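Local coordinates for uncharacterized protein YmzC (Bacillus subtilis, PDB 3KVP), which is of unknown function but is made with a signal sequence and so probably exported, this chain being the part after it and forming an antiparallel sheet, at residues D[44-47]-D[48-51]. Sequence-based numbering, arbitrary orientation.
Sequences EYNE and SRNE
N46 and E51 face each other across a tight reversal of the chain and hold it closed with two backbone hydrogen bonds. N46 N gives the straighter one, 2.6 Å to E51 O with an N-H...O angle of 170°; the return bond runs 3.0 Å from E51 N to N46 O. Their CA atoms lie 5.2 Å apart, as expected of an antiparallel hydrogen-bonded pair, and both side chains rise from the same face of the sheet. The N46 side chain then folds over the turn. With CG anti to the backbone N (chi1 -175°), OD1 reaches forward to the amides of the next residues, accepting weak bonds from S48 N at 2.8 Å and R49 N at 3.3 Å. On the other branch, N46 ND2 lies 3.1 Å from R49 CG. A further weak bond, from N50 N to E47 O, ties the bend together. The packed part lies around Y45, which is buried: its hydroxyl, OH, comes close to the N50 side-chain amide at the ring's edge, the ring and amide planes 84° apart, and I42 of a second subunit packs against it. A leucine here would probably leave the N50 amide without the hydroxyl beside it and thin the packing against I42 of that subunit. The solvent side is looser. S48 and R49 are exposed there, and the R49 chain bends at chi3 to carry NH1 to E51 OE2, a 3.1 Å salt bridge within the returning segment. OE2 lies at the guanidinium edge, close to its plane. N50 has a left-handed backbone, and both it and E51 face N46: a G1 beta bulge, closing the hairpin between strands 39-46 and 51-59 of the antiparallel sheet.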
ATOM      1  N   GLU D  44       8.277  13.549  -0.464  1.00 51.90           N
ATOM      2  CA  GLU D  44       7.119  14.430  -0.450  1.00 52.74           C
ATOM      3  C   GLU D  44       6.710  14.764  -1.867  1.00 52.08           C
ATOM      4  O   GLU D  44       7.551  15.104  -2.692  1.00 55.90           O
ATOM      5  CB  GLU D  44       7.407  15.733   0.293  1.00 62.29           C
ATOM      6  CG  GLU D  44       6.145  16.587   0.477  1.00 71.38           C
ATOM      7  CD  GLU D  44       6.385  17.893   1.240  1.00 78.53           C
ATOM      8  OE1 GLU D  44       7.563  18.245   1.488  1.00 80.67           O
ATOM      9  OE2 GLU D  44       5.387  18.570   1.583  1.00 75.82           O
ATOM     10  N   TYR D  45       5.423  14.656  -2.161  1.00 48.01           N
ATOM     11  CA  TYR D  45       4.926  15.184  -3.422  1.00 47.92           C
ATOM     12  C   TYR D  45       4.244  16.537  -3.208  1.00 53.72           C
ATOM     13  O   TYR D  45       3.283  16.646  -2.440  1.00 56.08           O
ATOM     14  CB  TYR D  45       3.966  14.211  -4.089  1.00 46.02           C
ATOM     15  CG  TYR D  45       3.322  14.799  -5.328  1.00 53.04           C
ATOM     16  CD1 TYR D  45       4.086  15.163  -6.423  1.00 57.32           C
ATOM     17  CD2 TYR D  45       1.955  15.009  -5.389  1.00 56.98           C
ATOM     18  CE1 TYR D  45       3.505  15.710  -7.562  1.00 57.98           C
ATOM     19  CE2 TYR D  45       1.360  15.546  -6.514  1.00 57.11           C
ATOM     20  CZ  TYR D  45       2.138  15.891  -7.598  1.00 60.54           C
ATOM     21  OH  TYR D  45       1.541  16.429  -8.710  1.00 63.57           O
ATOM     22  N   ASN D  46       4.739  17.579  -3.868  1.00 58.90           N
ATOM     23  CA  ASN D  46       4.082  18.872  -3.759  1.00 60.48           C
ATOM     24  C   ASN D  46       3.172  19.121  -4.948  1.00 60.22           C
ATOM     25  O   ASN D  46       3.628  19.501  -6.030  1.00 62.84           O
ATOM     26  CB  ASN D  46       5.100  19.991  -3.626  1.00 69.50           C
ATOM     27  CG  ASN D  46       4.452  21.343  -3.393  1.00 72.60           C
ATOM     28  OD1 ASN D  46       3.261  21.542  -3.648  1.00 75.62           O
ATOM     29  ND2 ASN D  46       5.241  22.282  -2.906  1.00 74.62           N
ATOM     30  N   GLU D  47       1.880  18.905  -4.743  1.00 52.85           N
ATOM     31  CA  GLU D  47       0.930  19.023  -5.831  1.00 50.82           C
ATOM     32  C   GLU D  47       0.969  20.431  -6.421  1.00 59.12           C
ATOM     33  O   GLU D  47       0.854  20.612  -7.635  1.00 65.04           O
ATOM     34  CB  GLU D  47      -0.467  18.677  -5.335  1.00 51.07           C
ATOM     35  CG  GLU D  47      -1.537  18.726  -6.406  1.00 64.56           C
ATOM     36  CD  GLU D  47      -2.925  18.370  -5.874  1.00 75.90           C
ATOM     37  OE1 GLU D  47      -3.030  17.808  -4.755  1.00 70.53           O
ATOM     38  OE2 GLU D  47      -3.919  18.657  -6.583  1.00 84.87           O
ATOM     39  N   SER D  48       1.159  21.430  -5.562  1.00 61.02           N
ATOM     40  CA  SER D  48       1.144  22.829  -5.995  1.00 64.95           C
ATOM     41  C   SER D  48       2.262  23.167  -6.991  1.00 70.31           C
ATOM     42  O   SER D  48       2.020  23.814  -8.014  1.00 73.32           O
ATOM     43  CB  SER D  48       1.243  23.756  -4.783  1.00 68.10           C
ATOM     44  OG  SER D  48       1.994  24.921  -5.109  1.00 78.62           O
ATOM     45  N   ARG D  49       3.487  22.753  -6.671  1.00 70.87           N
ATOM     46  CA  ARG D  49       4.613  22.904  -7.586  1.00 64.96           C
ATOM     47  C   ARG D  49       4.701  21.676  -8.477  1.00 61.71           C
ATOM     48  O   ARG D  49       5.577  21.581  -9.325  1.00 63.04           O
ATOM     49  CB  ARG D  49       5.935  23.063  -6.825  1.00 67.14           C
ATOM     50  CG  ARG D  49       5.848  23.857  -5.533  1.00 74.18           C
ATOM     51  CD  ARG D  49       7.197  24.463  -5.140  1.00 87.55           C
ATOM     52  NE  ARG D  49       7.565  25.584  -6.017  1.00 99.80           N
ATOM     53  CZ  ARG D  49       8.675  25.641  -6.754  1.00103.43           C
ATOM     54  NH1 ARG D  49       9.554  24.644  -6.719  1.00106.10           N
ATOM     55  NH2 ARG D  49       8.910  26.699  -7.523  1.00100.06           N
ATOM     56  N   ASN D  50       3.804  20.722  -8.275  1.00 66.52           N
ATOM     57  CA  ASN D  50       3.864  19.463  -9.015  1.00 70.09           C
ATOM     58  C   ASN D  50       5.270  18.868  -9.052  1.00 73.72           C
ATOM     59  O   ASN D  50       5.855  18.707 -10.121  1.00 78.15           O
ATOM     60  CB  ASN D  50       3.373  19.669 -10.445  1.00 68.30           C
ATOM     61  CG  ASN D  50       3.413  18.394 -11.262  1.00 70.82           C
ATOM     62  OD1 ASN D  50       3.685  18.417 -12.456  1.00 75.82           O
ATOM     63  ND2 ASN D  50       3.157  17.277 -10.619  1.00 69.41           N
ATOM     64  N   GLU D  51       5.819  18.543  -7.890  1.00 70.78           N
ATOM     65  CA  GLU D  51       7.143  17.938  -7.847  1.00 71.19           C
ATOM     66  C   GLU D  51       7.360  17.133  -6.576  1.00 69.26           C
ATOM     67  O   GLU D  51       6.711  17.369  -5.552  1.00 66.32           O
ATOM     68  CB  GLU D  51       8.225  19.004  -7.992  1.00 77.83           C
ATOM     69  CG  GLU D  51       8.573  19.727  -6.713  1.00 82.83           C
ATOM     70  CD  GLU D  51       9.350  21.008  -6.974  1.00 94.13           C
ATOM     71  OE1 GLU D  51       9.471  21.414  -8.155  1.00 94.15           O
ATOM     72  OE2 GLU D  51       9.835  21.614  -5.995  1.00 99.33           O
TER